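Local coordinates for protein ATP phosphoribosyltransferase regulatory subunit (Bacillus halodurans, PDB 3OD1) that probably works with HisG in the first step of histidine biosynthesis and may let histidine regulate that step by feedback, at residues D136-A139 against S140-G143; I89-L92 against V93-L97; V272-M275 against S276-T279. One frame throughout, in Å; residues are numbered along the deposited sequence. Where two conformers were deposited one is given.

Interaction 1: D136-A139 against S140-G143; sequences DGTA and SADG
Asp-136 and Thr-138 meet Ala-141 in the first turn of helix 139-155, where an Asx turn at Asp-136 runs into the N-cap at Thr-138. Thr-138 is the N-cap residue: its OG1 accepts the amide hydrogen of Ala-141 N at 3.2 Å. A chi1 of 61° sets this hydroxyl between the threonine's own backbone N and carbonyl carbon, facing the start of the helix.

The Asp-136 side chain can be followed outward over the Ala-141 methyl. CB lies 4.0 Å from Ala-141 CB. CG comes closer, to 3.5 Å from Ala-141 CB, with its bond from CB turned opposite the backbone N (chi1 -179°). OD1 also borders this methyl, but its main work is to accept two bonds from Thr-138. Thr-138 N meets OD1 of Asp-136 nearly end-on to the C-O bond, at 3.0 Å, and closes the Asx turn. Thr-138 OG1 donates to the same Asp-136 OD1 at 2.7 Å, from the syn side and somewhat out of the carboxylate plane. The hydroxyl is therefore donor to the aspartate and acceptor from the helix, which fixes its rotation. OD2, the other tip, reaches Gln-368 of the second subunit. An alanine in place of Asp-136 would probably leave the Thr-138 hydroxyl freer to turn from the cap and Gln-368 of the second subunit without its carboxylate mate.

A negative carboxylate here is likely to be favoured by the nearby helix N-terminus. Further round the turn, Ser-140 OG bonds to Asp-369 of the second subunit, while Asp-142 OD1 forms a salt bridge with Arg-299. The regular helical pattern begins with Asp-142 N to Thr-138 O at 3.2 Å and Gly-143 N to Ala-139 O at 3.0 Å.

Interaction 2: I89-L92 against V93-L97; sequences IARL and VASSL
From Ile-89 to Val-93 and from Ala-90 to Ala-94 the backbone keeps alpha-helical bonds, with Val-93 N 2.8 Å from Ile-89 O, before the chain turns off so that Leu-92 O takes both Ser-95 N and, at 3.1 Å, Leu-97 N. These two amides reach the carbonyl from opposite faces of its plane; Ser-95 N stands well above it, Leu-97 N is only tilted. In the conformer given here, one of two, Ser-95 OG, set by a chi1 of 58° between its own N and carbonyl carbon, donates to Arg-91 O at 2.7 Å. This is the C-terminal end of helix 86-94 in the class II synthetase-like domain, where a serine hydroxyl and late amides take up carbonyls of the last turn. In the same conformer water 1 donates to Ser-95 OG and accepts from Arg-91 NH1, whose guanidinium also forms salt bridges with Glu-52 and with Asp-18 of the second subunit. On the apolar side, Leu-92 CD2 presses tightly on Leu-97 CG, at 3.3 Å, and on Ser-96 CB. One turn back, Ile-89 CG2 meets Val-93 CG2 at 4.0 Å, both side chains lying against strands 104-113 and 125-134.

Interaction 3: V272-M275 against S276-T279; sequences VLHM and SYYT
His-274 and Tyr-277 are brought together by extended first torsions: each holds CG opposite its backbone N, at chi1 -162° in the histidine and 178° in the tyrosine. The imidazole thereby swings over the turn, and the tyrosine offers it the CB methylene rather than its ring. Tyr-277 CB sits 3.4 Å from the centroid of the His-274 ring, close to the ring normal, a CH-pi contact over the centre of one face. The two rings themselves lie obliquely, their planes at 46°.

At the imidazole edge, Ser-276 N donates to His-274 ND1 at 3.1 Å. The bond is almost straight, and the amide lies in the ring plane. The Ser-276 amide thus holds the ring at its rim while the Tyr-277 methylene covers a face, and the two together restrict its rotation about the CB-CG bond. On the far side of the ring, NE2 makes a weak hydrogen bond to Ala-62 O.

Tyr-278 folds back toward the first half of the loop. CE2 of Tyr-278 rests 3.7 Å from Leu-273 CB, and CD2 of Tyr-278 lies 3.7 Å from His-274 CB, which approaches the ring at its edge. The phenol ring is sandwiched: Tyr-277 CD2 stands over the centre of one face, and Leu-273 CD1 covers the opposite face toward the rim. Water 2 bridges the neck of the turn, donating to His-274 O at 2.9 Å and to Tyr-278 O at 2.8 Å.

The side chain of Met-275, a selenomethionine, packs on Arg-190 and Tyr-193 of helix 182-193. The loop, between strands 265-268 and 281-286, has in Tyr-277 and Tyr-278 the pair that ends the Arg-Gly-Leu-Asp-Tyr-Tyr signature of histidyl-tRNA synthetases, the rest not being retained, and probably corresponds to that histidine-binding loop.

In the fold
All three contacts lie within the histidyl-tRNA synthetase-like region, with centres about 18 to 22 Å apart and no touch between them. Interactions 1 and 2 are buried and border the second subunit; they lie at opposite kinds of end of two different helices, the start of 139-155 and the end of 86-94, one supplying acceptors to early amides, the other gathering donors on late carbonyls. Both are tied to the antiparallel pair 104-113 and 125-134, which probably corresponds to class II motif 2: side chains of 89-97 pack on it, and 136-143 follows its second strand. Interaction 3 is a surface loop that no second-subunit residue touches, and relies on aromatic faces, one amide and a water. Arg-299 relates interactions 1 and 3, pairing with Asp-142 and bonding to Thr-279 through its backbone.

Interaction 1: D136-A139 against S140-G143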
ATOM      1  N   ASP B 136      -1.646 -25.845 -10.532  1.00 35.19           N
ATOM      2  CA  ASP B 136      -2.244 -27.012  -9.873  1.00 36.35           C
ATOM      3  C   ASP B 136      -3.687 -27.132 -10.336  1.00 38.94           C
ATOM      4  O   ASP B 136      -4.544 -26.313  -9.989  1.00 39.29           O
ATOM      5  CB  ASP B 136      -2.136 -26.896  -8.349  1.00 31.61           C
ATOM      6  CG  ASP B 136      -2.721 -28.100  -7.607  1.00 38.18           C
ATOM      7  OD1 ASP B 136      -3.470 -28.903  -8.204  1.00 39.42           O
ATOM      8  OD2 ASP B 136      -2.422 -28.243  -6.404  1.00 39.91           O
ATOM      9  N   GLY B 137      -3.944 -28.146 -11.157  1.00 37.78           N
ATOM     10  CA  GLY B 137      -5.252 -28.311 -11.767  1.00 42.27           C
ATOM     11  C   GLY B 137      -6.216 -29.223 -11.034  1.00 41.82           C
ATOM     12  O   GLY B 137      -7.281 -29.541 -11.570  1.00 38.54           O
ATOM     13  N   THR B 138      -5.870 -29.630  -9.813  1.00 37.25           N
ATOM     14  CA  THR B 138      -6.690 -30.606  -9.088  1.00 39.76           C
ATOM     15  C   THR B 138      -7.947 -30.003  -8.446  1.00 38.64           C
ATOM     16  O   THR B 138      -8.030 -28.796  -8.214  1.00 34.73           O
ATOM     17  CB  THR B 138      -5.882 -31.309  -7.975  1.00 39.12           C
ATOM     18  OG1 THR B 138      -5.434 -30.336  -7.025  1.00 38.60           O
ATOM     19  CG2 THR B 138      -4.672 -32.050  -8.558  1.00 32.51           C
ATOM     20  N   ALA B 139      -8.927 -30.862  -8.168  1.00 40.05           N
ATOM     21  CA  ALA B 139     -10.068 -30.487  -7.341  1.00 42.70           C
ATOM     22  C   ALA B 139      -9.583 -30.036  -5.965  1.00 34.69           C
ATOM     23  O   ALA B 139     -10.236 -29.237  -5.302  1.00 35.64           O
ATOM     24  CB  ALA B 139     -11.046 -31.664  -7.209  1.00 40.34           C
ATOM     25  N   SER B 140      -8.437 -30.560  -5.533  1.00 37.84           N
ATOM     26  CA  SER B 140      -7.838 -30.151  -4.261  1.00 37.96           C
ATOM     27  C   SER B 140      -7.565 -28.650  -4.269  1.00 36.71           C
ATOM     28  O   SER B 140      -7.831 -27.947  -3.291  1.00 34.53           O
ATOM     29  CB  SER B 140      -6.531 -30.915  -4.002  1.00 35.65           C
ATOM     30  OG  SER B 140      -6.787 -32.295  -3.811  1.00 34.70           O
ATOM     31  N   ALA B 141      -7.046 -28.172  -5.393  1.00 35.91           N
ATOM     32  CA  ALA B 141      -6.687 -26.772  -5.556  1.00 32.31           C
ATOM     33  C   ALA B 141      -7.934 -25.891  -5.646  1.00 28.47           C
ATOM     34  O   ALA B 141      -7.974 -24.817  -5.037  1.00 34.16           O
ATOM     35  CB  ALA B 141      -5.824 -26.604  -6.793  1.00 35.07           C
ATOM     36  N   ASP B 142      -8.933 -26.331  -6.416  1.00 32.07           N
ATOM     37  CA  ASP B 142     -10.232 -25.644  -6.478  1.00 33.96           C
ATOM     38  C   ASP B 142     -10.807 -25.438  -5.069  1.00 32.16           C
ATOM     39  O   ASP B 142     -11.197 -24.335  -4.697  1.00 31.98           O
ATOM     40  CB  ASP B 142     -11.236 -26.456  -7.298  1.00 37.88           C
ATOM     41  CG  ASP B 142     -10.984 -26.384  -8.799  1.00 42.70           C
ATOM     42  OD1 ASP B 142     -10.194 -25.531  -9.253  1.00 38.49           O
ATOM     43  OD2 ASP B 142     -11.607 -27.185  -9.526  1.00 42.15           O
ATOM     44  N   GLY B 143     -10.861 -26.516  -4.292  1.00 37.25           N
ATOM     45  CA  GLY B 143     -11.387 -26.456  -2.934  1.00 34.46           C
ATOM     46  C   GLY B 143     -10.535 -25.618  -2.005  1.00 34.95           C
ATOM     47  O   GLY B 143     -11.057 -24.900  -1.148  1.00 32.66           O
TER

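Interaction 2: I89-L92 against V93-L97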
ATOM      1  N   ILE B  89       0.614 -10.668 -11.705  1.00 32.85           N
ATOM      2  CA  ILE B  89       1.235 -11.842 -11.101  1.00 30.71           C
ATOM      3  C   ILE B  89       1.606 -12.874 -12.183  1.00 32.06           C
ATOM      4  O   ILE B  89       2.641 -13.524 -12.095  1.00 33.52           O
ATOM      5  CB  ILE B  89       0.365 -12.446  -9.984  1.00 35.44           C
ATOM      6  CG1 ILE B  89       0.477 -11.568  -8.728  1.00 33.94           C
ATOM      7  CG2 ILE B  89       0.793 -13.881  -9.685  1.00 36.74           C
ATOM      8  CD1 ILE B  89      -0.485 -11.933  -7.635  1.00 33.27           C
ATOM      9  N   ALA B  90       0.780 -12.992 -13.216  1.00 28.56           N
ATOM     10  CA  ALA B  90       1.105 -13.895 -14.319  1.00 32.53           C
ATOM     11  C   ALA B  90       2.414 -13.465 -14.989  1.00 36.57           C
ATOM     12  O   ALA B  90       3.274 -14.302 -15.291  1.00 34.17           O
ATOM     13  CB  ALA B  90      -0.033 -13.949 -15.331  1.00 28.66           C
ATOM     14  N   ARG B  91       2.565 -12.161 -15.213  1.00 29.88           N
ATOM     15  CA  ARG B  91       3.810 -11.630 -15.773  1.00 32.56           C
ATOM     16  C   ARG B  91       4.997 -11.980 -14.882  1.00 34.38           C
ATOM     17  O   ARG B  91       6.047 -12.409 -15.356  1.00 35.29           O
ATOM     18  CB  ARG B  91       3.748 -10.105 -15.977  1.00 34.67           C
ATOM     19  CG  ARG B  91       5.064  -9.513 -16.561  1.00 35.54           C
ATOM     20  CD  ARG B  91       5.036  -7.980 -16.712  1.00 38.06           C
ATOM     21  NE  ARG B  91       4.610  -7.304 -15.483  1.00 34.90           N
ATOM     22  CZ  ARG B  91       5.235  -7.388 -14.311  1.00 37.68           C
ATOM     23  NH1 ARG B  91       6.340  -8.112 -14.187  1.00 33.92           N
ATOM     24  NH2 ARG B  91       4.745  -6.748 -13.250  1.00 33.17           N
ATOM     25  N   LEU B  92       4.817 -11.788 -13.583  1.00 32.99           N
ATOM     26  CA  LEU B  92       5.881 -12.014 -12.614  1.00 36.78           C
ATOM     27  C   LEU B  92       6.300 -13.472 -12.672  1.00 41.19           C
ATOM     28  O   LEU B  92       7.492 -13.789 -12.750  1.00 46.92           O
ATOM     29  CB  LEU B  92       5.359 -11.661 -11.221  1.00 43.23           C
ATOM     30  CG  LEU B  92       6.301 -11.176 -10.127  1.00 50.07           C
ATOM     31  CD1 LEU B  92       5.512 -10.961  -8.857  1.00 43.42           C
ATOM     32  CD2 LEU B  92       7.391 -12.194  -9.900  1.00 60.68           C
ATOM     33  N   VAL B  93       5.305 -14.353 -12.649  1.00 34.60           N
ATOM     34  CA  VAL B  93       5.511 -15.796 -12.670  1.00 37.86           C
ATOM     35  C   VAL B  93       6.274 -16.281 -13.899  1.00 41.63           C
ATOM     36  O   VAL B  93       7.127 -17.159 -13.780  1.00 40.16           O
ATOM     37  CB  VAL B  93       4.167 -16.556 -12.570  1.00 41.50           C
ATOM     38  CG1 VAL B  93       4.365 -18.055 -12.816  1.00 35.11           C
ATOM     39  CG2 VAL B  93       3.534 -16.313 -11.207  1.00 44.00           C
ATOM     40  N   ALA B  94       5.967 -15.721 -15.069  1.00 36.14           N
ATOM     41  CA  ALA B  94       6.600 -16.162 -16.310  1.00 38.93           C
ATOM     42  C   ALA B  94       7.971 -15.525 -16.535  1.00 42.76           C
ATOM     43  O   ALA B  94       8.659 -15.881 -17.479  1.00 46.14           O
ATOM     44  CB  ALA B  94       5.704 -15.889 -17.505  1.00 38.49           C
ATOM     45  N   SER B  95       8.368 -14.591 -15.676  1.00 43.38           N
ATOM     46  CA  SER B  95       9.653 -13.914 -15.859  0.72 43.32           C
ATOM     47  C   SER B  95      10.547 -14.001 -14.626  1.00 45.98           C
ATOM     48  O   SER B  95      11.398 -14.884 -14.548  1.00 50.93           O
ATOM     49  CB  SER B  95       9.434 -12.457 -16.259  0.72 40.28           C
ATOM     50  OG  SER B  95       8.662 -11.783 -15.291  0.72 38.11           O
ATOM     51  N   SER B  96      10.348 -13.082 -13.681  1.00 50.15           N
ATOM     52  CA  SER B  96      11.104 -13.021 -12.423  1.00 52.25           C
ATOM     53  C   SER B  96      11.159 -14.365 -11.691  1.00 54.72           C
ATOM     54  O   SER B  96      12.167 -14.715 -11.076  1.00 52.47           O
ATOM     55  CB  SER B  96      10.480 -11.975 -11.479  1.00 46.43           C
ATOM     56  OG  SER B  96      10.517 -10.644 -11.998  1.00 58.54           O
ATOM     57  N   LEU B  97      10.057 -15.105 -11.738  1.00 50.09           N
ATOM     58  CA  LEU B  97       9.951 -16.350 -10.994  1.00 47.10           C
ATOM     59  C   LEU B  97       9.898 -17.551 -11.916  1.00 50.76           C
ATOM     60  O   LEU B  97       9.373 -18.590 -11.527  1.00 42.48           O
ATOM     61  CB  LEU B  97       8.678 -16.356 -10.142  1.00 48.57           C
ATOM     62  CG  LEU B  97       8.445 -15.264  -9.101  1.00 43.95           C
ATOM     63  CD1 LEU B  97       7.041 -15.403  -8.509  1.00 39.01           C
ATOM     64  CD2 LEU B  97       9.506 -15.311  -8.015  1.00 49.32           C
TER
HETATM   65  O   HOH W   1       8.583  -9.012 -15.760  1.00 38.89           O

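Interaction 3: V272-M275 against S276-T279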
ATOM      1  N   VAL B 272     -22.175 -16.250 -14.454  1.00 37.95           N
ATOM      2  CA  VAL B 272     -21.210 -15.954 -15.503  1.00 37.56           C
ATOM      3  C   VAL B 272     -20.447 -14.698 -15.083  1.00 41.06           C
ATOM      4  O   VAL B 272     -21.016 -13.605 -15.045  1.00 36.80           O
ATOM      5  CB  VAL B 272     -21.908 -15.689 -16.855  1.00 42.28           C
ATOM      6  CG1 VAL B 272     -20.899 -15.162 -17.902  1.00 40.43           C
ATOM      7  CG2 VAL B 272     -22.635 -16.946 -17.358  1.00 43.56           C
ATOM      8  N   LEU B 273     -19.170 -14.843 -14.739  1.00 39.40           N
ATOM      9  CA  LEU B 273     -18.419 -13.710 -14.182  1.00 30.95           C
ATOM     10  C   LEU B 273     -17.794 -12.853 -15.278  1.00 38.06           C
ATOM     11  O   LEU B 273     -17.379 -11.724 -15.041  1.00 35.32           O
ATOM     12  CB  LEU B 273     -17.335 -14.195 -13.203  1.00 32.91           C
ATOM     13  CG  LEU B 273     -17.724 -14.765 -11.823  1.00 36.10           C
ATOM     14  CD1 LEU B 273     -16.473 -15.132 -11.028  1.00 38.31           C
ATOM     15  CD2 LEU B 273     -18.554 -13.776 -11.023  1.00 37.73           C
ATOM     16  N   HIS B 274     -17.741 -13.395 -16.490  1.00 38.03           N
ATOM     17  CA  HIS B 274     -17.003 -12.771 -17.571  1.00 39.74           C
ATOM     18  C   HIS B 274     -17.381 -13.504 -18.850  1.00 38.28           C
ATOM     19  O   HIS B 274     -17.724 -14.687 -18.810  1.00 41.95           O
ATOM     20  CB  HIS B 274     -15.500 -12.893 -17.291  1.00 39.59           C
ATOM     21  CG  HIS B 274     -14.649 -11.949 -18.082  1.00 38.74           C
ATOM     22  ND1 HIS B 274     -14.378 -12.139 -19.420  1.00 39.39           N
ATOM     23  CD2 HIS B 274     -13.988 -10.823 -17.719  1.00 40.50           C
ATOM     24  CE1 HIS B 274     -13.597 -11.163 -19.852  1.00 39.02           C
ATOM     25  NE2 HIS B 274     -13.348 -10.351 -18.841  1.00 39.93           N
HETATM   26  N   MSE B 275     -17.336 -12.823 -19.987  1.00 39.98           N
HETATM   27  CA  MSE B 275     -17.701 -13.482 -21.237  1.00 43.03           C
HETATM   28  C   MSE B 275     -16.679 -14.520 -21.716  1.00 47.40           C
HETATM   29  O   MSE B 275     -17.041 -15.443 -22.451  1.00 45.70           O
HETATM   30  CB  MSE B 275     -18.011 -12.458 -22.338  1.00 40.82           C
HETATM   31  CG  MSE B 275     -19.236 -11.590 -22.050  1.00 36.32           C
HETATM   32 SE   MSE B 275     -20.899 -12.622 -22.039  0.59 45.54          SE
HETATM   33  CE  MSE B 275     -21.018 -13.022 -23.959  1.00 42.45           C
ATOM     34  N   SER B 276     -15.417 -14.397 -21.305  1.00 40.73           N
ATOM     35  CA  SER B 276     -14.387 -15.306 -21.840  1.00 47.42           C
ATOM     36  C   SER B 276     -13.256 -15.688 -20.877  1.00 49.73           C
ATOM     37  O   SER B 276     -12.648 -16.749 -20.997  1.00 55.14           O
ATOM     38  CB  SER B 276     -13.761 -14.695 -23.091  1.00 43.47           C
ATOM     39  OG  SER B 276     -13.295 -13.381 -22.818  1.00 50.49           O
ATOM     40  N   TYR B 277     -12.975 -14.816 -19.931  1.00 42.41           N
ATOM     41  CA  TYR B 277     -11.761 -14.915 -19.124  1.00 41.44           C
ATOM     42  C   TYR B 277     -11.672 -16.177 -18.262  1.00 37.81           C
ATOM     43  O   TYR B 277     -10.640 -16.844 -18.242  1.00 37.43           O
ATOM     44  CB  TYR B 277     -11.677 -13.669 -18.258  1.00 33.46           C
ATOM     45  CG  TYR B 277     -10.517 -13.581 -17.314  1.00 35.02           C
ATOM     46  CD1 TYR B 277      -9.317 -12.987 -17.714  1.00 37.47           C
ATOM     47  CD2 TYR B 277     -10.636 -14.011 -15.993  1.00 32.74           C
ATOM     48  CE1 TYR B 277      -8.257 -12.861 -16.842  1.00 37.36           C
ATOM     49  CE2 TYR B 277      -9.571 -13.888 -15.106  1.00 32.66           C
ATOM     50  CZ  TYR B 277      -8.385 -13.307 -15.543  1.00 37.67           C
ATOM     51  OH  TYR B 277      -7.315 -13.168 -14.678  1.00 35.21           O
ATOM     52  N   TYR B 278     -12.745 -16.500 -17.550  1.00 37.31           N
ATOM     53  CA  TYR B 278     -12.763 -17.702 -16.717  1.00 40.51           C
ATOM     54  C   TYR B 278     -13.095 -18.925 -17.552  1.00 41.22           C
ATOM     55  O   TYR B 278     -13.908 -18.852 -18.475  1.00 37.39           O
ATOM     56  CB  TYR B 278     -13.751 -17.559 -15.560  1.00 35.60           C
ATOM     57  CG  TYR B 278     -13.419 -16.425 -14.625  1.00 37.52           C
ATOM     58  CD1 TYR B 278     -12.495 -16.590 -13.606  1.00 36.42           C
ATOM     59  CD2 TYR B 278     -14.039 -15.183 -14.763  1.00 43.06           C
ATOM     60  CE1 TYR B 278     -12.185 -15.532 -12.740  1.00 34.24           C
ATOM     61  CE2 TYR B 278     -13.744 -14.130 -13.911  1.00 39.49           C
ATOM     62  CZ  TYR B 278     -12.821 -14.307 -12.904  1.00 37.77           C
ATOM     63  OH  TYR B 278     -12.542 -13.246 -12.067  1.00 35.26           O
ATOM     64  N   THR B 279     -12.474 -20.048 -17.206  1.00 41.12           N
ATOM     65  CA  THR B 279     -12.546 -21.263 -18.009  1.00 43.65           C
ATOM     66  C   THR B 279     -13.299 -22.409 -17.324  1.00 43.55           C
ATOM     67  O   THR B 279     -13.614 -23.422 -17.946  1.00 40.49           O
ATOM     68  CB  THR B 279     -11.124 -21.749 -18.358  1.00 43.76           C
ATOM     69  OG1 THR B 279     -10.363 -21.920 -17.151  1.00 38.91           O
ATOM     70  CG2 THR B 279     -10.427 -20.723 -19.237  1.00 42.58           C
TER
HETATM   71  O   HOH W   2     -15.761 -16.727 -18.303  1.00 45.40           O